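One contact in two related proteins. Structure 1 is endoglucanase from Fervidobacterium pennivorans, which probably hydrolyses beta-1,4-glucosidic bonds of cellulose and related beta-glucans: PDB 6KDD (chain A, 1.92 Å), residues Gly23-Asn28 and Ser57-Ile62. Structure 2 is endoglucanase FnCel5A from Fervidobacterium nodosum: PDB 3NCO (chain B, 1.50 Å), residues Gly23-Asn28 and Ser57-Ile62. One frame, after least-squares fit of the local backbone (RMSD 0.23 Å); residues are numbered along the deposited sequences.

Structure 1 (6KDD); sequences GVNIGN and SVRIPI.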
loop_
_atom_site.group_PDB
_atom_site.type_symbol
_atom_site.label_atom_id
_atom_site.label_comp_id
_atom_site.label_asym_id
_atom_site.label_seq_id
_atom_site.Cartn_x
_atom_site.Cartn_y
_atom_site.Cartn_z
ATOM N N GLY A 23 4.868 -7.435 -5.552
ATOM C CA GLY A 23 3.563 -7.402 -4.911
ATOM C C GLY A 23 2.524 -6.673 -5.744
ATOM O O GLY A 23 2.887 -5.927 -6.678
ATOM N N VAL A 24 1.243 -6.874 -5.364
ATOM C CA VAL A 24 0.180 -6.143 -6.024
ATOM C C VAL A 24 -0.881 -5.761 -4.992
ATOM O O VAL A 24 -1.223 -6.515 -4.091
ATOM C CB VAL A 24 -0.403 -6.910 -7.226
ATOM C CG1 VAL A 24 -1.072 -8.221 -6.813
ATOM C CG2 VAL A 24 -1.334 -6.052 -8.079
ATOM N N ASN A 25 -1.426 -4.560 -5.155
ATOM C CA ASN A 25 -2.543 -4.162 -4.323
ATOM C C ASN A 25 -3.839 -4.765 -4.867
ATOM O O ASN A 25 -4.089 -4.662 -6.067
ATOM C CB ASN A 25 -2.639 -2.639 -4.365
ATOM C CG ASN A 25 -1.620 -1.989 -3.460
ATOM O OD1 ASN A 25 -1.904 -1.739 -2.284
ATOM N ND2 ASN A 25 -0.501 -1.573 -4.047
ATOM N N ILE A 26 -4.716 -5.246 -3.974
ATOM C CA ILE A 26 -6.087 -5.518 -4.419
ATOM C C ILE A 26 -6.930 -4.301 -4.082
ATOM O O ILE A 26 -7.450 -4.238 -2.974
ATOM C CB ILE A 26 -6.685 -6.748 -3.697
ATOM C CG1 ILE A 26 -5.692 -7.908 -3.572
ATOM C CG2 ILE A 26 -8.046 -7.137 -4.300
ATOM C CD1 ILE A 26 -5.075 -8.310 -4.861
ATOM N N GLY A 27 -7.023 -3.346 -5.017
ATOM C CA GLY A 27 -7.659 -2.072 -4.734
ATOM C C GLY A 27 -9.091 -2.010 -5.280
ATOM O O GLY A 27 -9.546 -2.919 -6.032
ATOM N N ASN A 28 -9.797 -0.921 -4.888
ATOM C CA ASN A 28 -11.194 -0.701 -5.276
ATOM C C ASN A 28 -12.115 -1.759 -4.680
ATOM O O ASN A 28 -13.190 -2.031 -5.233
ATOM C CB ASN A 28 -11.382 -0.599 -6.801
ATOM C CG ASN A 28 -10.924 0.745 -7.324
ATOM O OD1 ASN A 28 -9.791 1.160 -7.073
ATOM N ND2 ASN A 28 -11.768 1.424 -8.081
ATOM N N SER A 57 3.544 -11.305 -3.054
ATOM C CA SER A 57 2.776 -10.687 -1.979
ATOM C C SER A 57 1.550 -9.940 -2.508
ATOM O O SER A 57 1.473 -9.541 -3.683
ATOM C CB SER A 57 3.651 -9.740 -1.185
ATOM O OG SER A 57 4.098 -8.685 -2.049
ATOM N N VAL A 58 0.592 -9.719 -1.586
ATOM C CA VAL A 58 -0.560 -8.867 -1.873
ATOM C C VAL A 58 -0.737 -7.868 -0.743
ATOM O O VAL A 58 -0.507 -8.156 0.441
ATOM C CB VAL A 58 -1.853 -9.708 -2.015
ATOM C CG1 VAL A 58 -1.947 -10.441 -3.361
ATOM C CG2 VAL A 58 -2.095 -10.628 -0.816
ATOM N N ARG A 59 -1.185 -6.674 -1.124
ATOM C CA ARG A 59 -1.472 -5.657 -0.130
ATOM C C ARG A 59 -2.971 -5.390 -0.214
ATOM O O ARG A 59 -3.546 -5.283 -1.309
ATOM C CB ARG A 59 -0.704 -4.356 -0.426
ATOM C CG ARG A 59 -1.105 -3.212 0.510
ATOM C CD ARG A 59 -0.139 -2.039 0.367
ATOM N NE ARG A 59 -0.437 -0.864 1.215
ATOM C CZ ARG A 59 -1.045 0.267 0.852
ATOM N NH1 ARG A 59 -1.574 0.391 -0.354
ATOM N NH2 ARG A 59 -1.140 1.287 1.720
ATOM N N ILE A 60 -3.617 -5.381 0.948
ATOM C CA ILE A 60 -5.076 -5.370 1.007
ATOM C C ILE A 60 -5.510 -4.107 1.734
ATOM O O ILE A 60 -5.523 -4.067 2.959
ATOM C CB ILE A 60 -5.650 -6.610 1.720
ATOM C CG1 ILE A 60 -5.068 -7.934 1.192
ATOM C CG2 ILE A 60 -7.204 -6.616 1.654
ATOM C CD1 ILE A 60 -5.539 -8.235 -0.203
ATOM N N PRO A 61 -5.877 -3.046 1.003
ATOM C CA PRO A 61 -6.470 -1.865 1.624
ATOM C C PRO A 61 -7.816 -2.161 2.259
ATOM O O PRO A 61 -8.688 -2.808 1.648
ATOM C CB PRO A 61 -6.736 -0.934 0.434
ATOM C CG PRO A 61 -5.687 -1.402 -0.613
ATOM C CD PRO A 61 -5.655 -2.910 -0.438
ATOM N N ILE A 62 -8.020 -1.623 3.481
ATOM C CA ILE A 62 -9.230 -1.962 4.217
ATOM C C ILE A 62 -9.669 -0.726 5.018
ATOM O O ILE A 62 -8.911 -0.242 5.868
ATOM C CB ILE A 62 -8.941 -3.121 5.205
ATOM C CG1 ILE A 62 -8.525 -4.434 4.527
ATOM C CG2 ILE A 62 -10.148 -3.392 6.099
ATOM C CD1 ILE A 62 -8.071 -5.444 5.586
HETATM O O HOH W 1 -9.116 -4.229 -0.563
#
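Asn-25 and Arg-59 lie side by side on the inner face of a TIM barrel, where the first two parallel strands, 22-25 and 57-60, meet as the arms of a beta-alpha-beta unit. Arg-59 NH1 donates to Asn-25 OD1 at 2.9 Å and 165°, with the oxygen in the guanidinium plane and the amide turned 87° to it. Backbone bonds join the strands: Val-24 N to Ser-57 O, Arg-59 N to Val-24 O and Ile-26 N to Arg-59 O. On the outer face Val-24 sets CG2 anti to its backbone N, and Ile-26 CD1 reaches Val-58 CG1 at 4.1 Å. Ile-60 bends at its second torsion (chi2 -70°), bringing CD1 against Ile-26 CG1 at 3.4 Å, tighter than usual for two carbons. Water 1 donates to Ile-26 O and Pro-61 O. Further out, Glu-140 and Glu-260 form salt bridges with Arg-59, while Asn-25 ND2 is held by Gly-259 O and Tyr-292 O. Ile-50 of helix 45-53 touches Val-24 and Ile-26.

Structure 2 (3NCO); sequences GINMGN and SVRIPI.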
loop_
_atom_site.group_PDB
_atom_site.type_symbol
_atom_site.label_atom_id
_atom_site.label_comp_id
_atom_site.label_asym_id
_atom_site.label_seq_id
_atom_site.Cartn_x
_atom_site.Cartn_y
_atom_site.Cartn_z
ATOM N N GLY B 23 4.992 -7.355 -5.423
ATOM C CA GLY B 23 3.625 -7.550 -4.991
ATOM C C GLY B 23 2.626 -6.781 -5.814
ATOM O O GLY B 23 2.994 -6.117 -6.823
ATOM N N ILE B 24 1.361 -6.915 -5.404
ATOM C CA ILE B 24 0.289 -6.141 -6.064
ATOM C C ILE B 24 -0.783 -5.743 -5.050
ATOM O O ILE B 24 -0.981 -6.417 -4.045
ATOM C CB ILE B 24 -0.267 -6.953 -7.245
ATOM C CG1 ILE B 24 -1.104 -6.122 -8.294
ATOM C CG2 ILE B 24 -1.005 -8.214 -6.713
ATOM C CD1 ILE B 24 -1.406 -6.918 -9.471
ATOM N N ASN B 25 -1.442 -4.604 -5.305
ATOM C CA ASN B 25 -2.514 -4.129 -4.459
ATOM C C ASN B 25 -3.825 -4.685 -4.960
ATOM O O ASN B 25 -4.116 -4.597 -6.163
ATOM C CB ASN B 25 -2.600 -2.608 -4.567
ATOM C CG ASN B 25 -1.540 -1.900 -3.739
ATOM O OD1 ASN B 25 -1.777 -1.627 -2.571
ATOM N ND2 ASN B 25 -0.369 -1.655 -4.294
HETATM N N MSE B 26 -4.602 -5.176 -3.993
HETATM C CA MSE B 26 -5.940 -5.708 -4.291
HETATM C C MSE B 26 -6.897 -4.630 -3.818
HETATM O O MSE B 26 -7.496 -4.710 -2.727
HETATM C CB MSE B 26 -6.066 -7.119 -3.688
HETATM C CG MSE B 26 -5.695 -8.227 -4.846
HETATM SE SE MSE B 26 -7.770 -8.251 -5.613
HETATM C CE MSE B 26 -8.562 -6.576 -5.977
ATOM N N GLY B 27 -6.948 -3.602 -4.654
ATOM C CA GLY B 27 -7.638 -2.332 -4.408
ATOM C C GLY B 27 -9.008 -2.135 -5.051
ATOM O O GLY B 27 -9.432 -2.909 -5.945
ATOM N N ASN B 28 -9.638 -1.038 -4.613
ATOM C CA ASN B 28 -10.994 -0.666 -5.005
ATOM C C ASN B 28 -12.041 -1.631 -4.490
ATOM O O ASN B 28 -13.143 -1.665 -5.045
ATOM C CB ASN B 28 -11.103 -0.565 -6.547
ATOM C CG ASN B 28 -10.645 0.785 -7.089
ATOM O OD1 ASN B 28 -9.547 1.226 -6.826
ATOM N ND2 ASN B 28 -11.482 1.407 -7.900
ATOM N N SER B 57 3.423 -11.229 -3.128
ATOM C CA SER B 57 2.651 -10.687 -2.002
ATOM C C SER B 57 1.481 -9.857 -2.508
ATOM O O SER B 57 1.440 -9.466 -3.691
ATOM C CB SER B 57 3.571 -9.824 -1.137
ATOM O OG SER B 57 3.993 -8.692 -1.881
ATOM N N VAL B 58 0.531 -9.650 -1.610
ATOM C CA VAL B 58 -0.622 -8.824 -1.937
ATOM C C VAL B 58 -0.846 -7.840 -0.815
ATOM O O VAL B 58 -0.742 -8.181 0.362
ATOM C CB VAL B 58 -1.917 -9.734 -2.120
ATOM C CG1 VAL B 58 -2.213 -10.625 -0.929
ATOM C CG2 VAL B 58 -3.096 -8.968 -2.638
ATOM N N ARG B 59 -1.150 -6.594 -1.199
ATOM C CA ARG B 59 -1.445 -5.572 -0.223
ATOM C C ARG B 59 -2.963 -5.305 -0.311
ATOM O O ARG B 59 -3.453 -5.067 -1.401
ATOM C CB ARG B 59 -0.668 -4.270 -0.562
ATOM C CG ARG B 59 -1.109 -3.117 0.335
ATOM C CD ARG B 59 -0.092 -1.967 0.239
ATOM N NE ARG B 59 -0.370 -0.799 1.081
ATOM C CZ ARG B 59 -1.000 0.307 0.683
ATOM N NH1 ARG B 59 -1.523 0.405 -0.543
ATOM N NH2 ARG B 59 -1.097 1.330 1.563
ATOM N N ILE B 60 -3.656 -5.365 0.834
ATOM C CA ILE B 60 -5.141 -5.304 0.879
ATOM C C ILE B 60 -5.582 -4.019 1.652
ATOM O O ILE B 60 -5.601 -4.000 2.874
ATOM C CB ILE B 60 -5.749 -6.572 1.587
ATOM C CG1 ILE B 60 -5.174 -7.875 0.983
ATOM C CG2 ILE B 60 -7.264 -6.609 1.469
ATOM C CD1 ILE B 60 -5.722 -9.170 1.704
ATOM N N PRO B 61 -5.985 -2.967 0.921
ATOM C CA PRO B 61 -6.601 -1.762 1.462
ATOM C C PRO B 61 -7.937 -2.132 2.166
ATOM O O PRO B 61 -8.739 -2.883 1.605
ATOM C CB PRO B 61 -6.803 -0.900 0.206
ATOM C CG PRO B 61 -5.654 -1.398 -0.824
ATOM C CD PRO B 61 -5.711 -2.897 -0.546
ATOM N N ILE B 62 -8.113 -1.651 3.404
ATOM C CA ILE B 62 -9.328 -1.949 4.190
ATOM C C ILE B 62 -9.882 -0.722 4.936
ATOM O O ILE B 62 -9.176 -0.124 5.728
ATOM C CB ILE B 62 -9.041 -3.096 5.227
ATOM C CG1 ILE B 62 -8.401 -4.306 4.532
ATOM C CG2 ILE B 62 -10.289 -3.446 6.046
ATOM C CD1 ILE B 62 -7.886 -5.410 5.511
HETATM O O HOH W 2 -9.201 -4.309 -0.740
#
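The side chains of Asn-25 and Arg-59 run alongside each other, and Arg-59 NH1 donates to Asn-25 OD1 at 2.9 Å and 164°. The oxygen lies in the guanidinium plane, with the amide almost perpendicular to it. Backbone bonds join the strands: Ile-24 N to Ser-57 O, Arg-59 N to Ile-24 O and Met-26 N to Arg-59 O. On the outer face of the barrel Ile-24 sets CG1 anti to its backbone N (chi1 -163°), carrying CD1 away from strand 57-60. Met-26, a selenomethionine, places CG 3.5 Å from Val-58 CG2, a tight carbon pair, before its chain bends at chi2 and chi3 and carries SE and CE away from the same strand. Ile-60 is extended (chi2 178°), its CD1 directed away from Met-26. Water 2 donates to Met-26 O and Pro-61 O. Further out, Glu-140 and Glu-260 form salt bridges with Arg-59, and Asn-25 ND2 is held by Gly-259 O and Tyr-292 O. Ile-50 of helix 44-53 touches Ile-24 and Met-26, and Tyr-46 also touches Met-26.

Comparison
The polar framework is kept. Arg-59(A) NH1 bonds to Asn-25(A) OD1 at 2.9 Å, as Arg-59(B) NH1 does to Asn-25(B) OD1, and the side chains of Asn-25(A), Ser-57(A), Arg-59(A) and their counterparts keep their places within the error. The backbone bonds from Val-24(A) N to Ser-57(A) O and from Ile-26(A) N to Arg-59(A) O persist as Ile-24(B) N to Ser-57(B) O and Met-26(B) N to Arg-59(B) O; water 1 and water 2 occupy one site.

The differences lie in the apolar packing. At position 24, CG2 of Val-24(A) and CG1 of Ile-24(B) are 0.3 Å apart, and CG1 of Val-24(A) falls on CG2 of Ile-24(B); the isoleucine adds CD1. At position 26 the CB atoms stand 0.7 Å apart after superposition. CG2 of Ile-26(A) has no counterpart in Met-26(B), whose SE and CE extend where Ile-26(A) has no atoms; contact with Val-58(A) or Val-58(B) is kept. The models differ in chi1, -77° in Val-58(A) against 55° in Val-58(B), and the place of CG1 of Val-58(A) is left. Chi2 is -70° in Ile-60(A) and 178° in Ile-60(B), setting the CD1 atoms 2.1 Å apart. The 3.4 Å contact between Ile-60(A) CD1 and Ile-26(A) CG1 is found in structure 1 alone; the side chains of Met-26(B) and Ile-60(B) approach no closer than 4.8 Å (CB to CG1), which suggests looser packing.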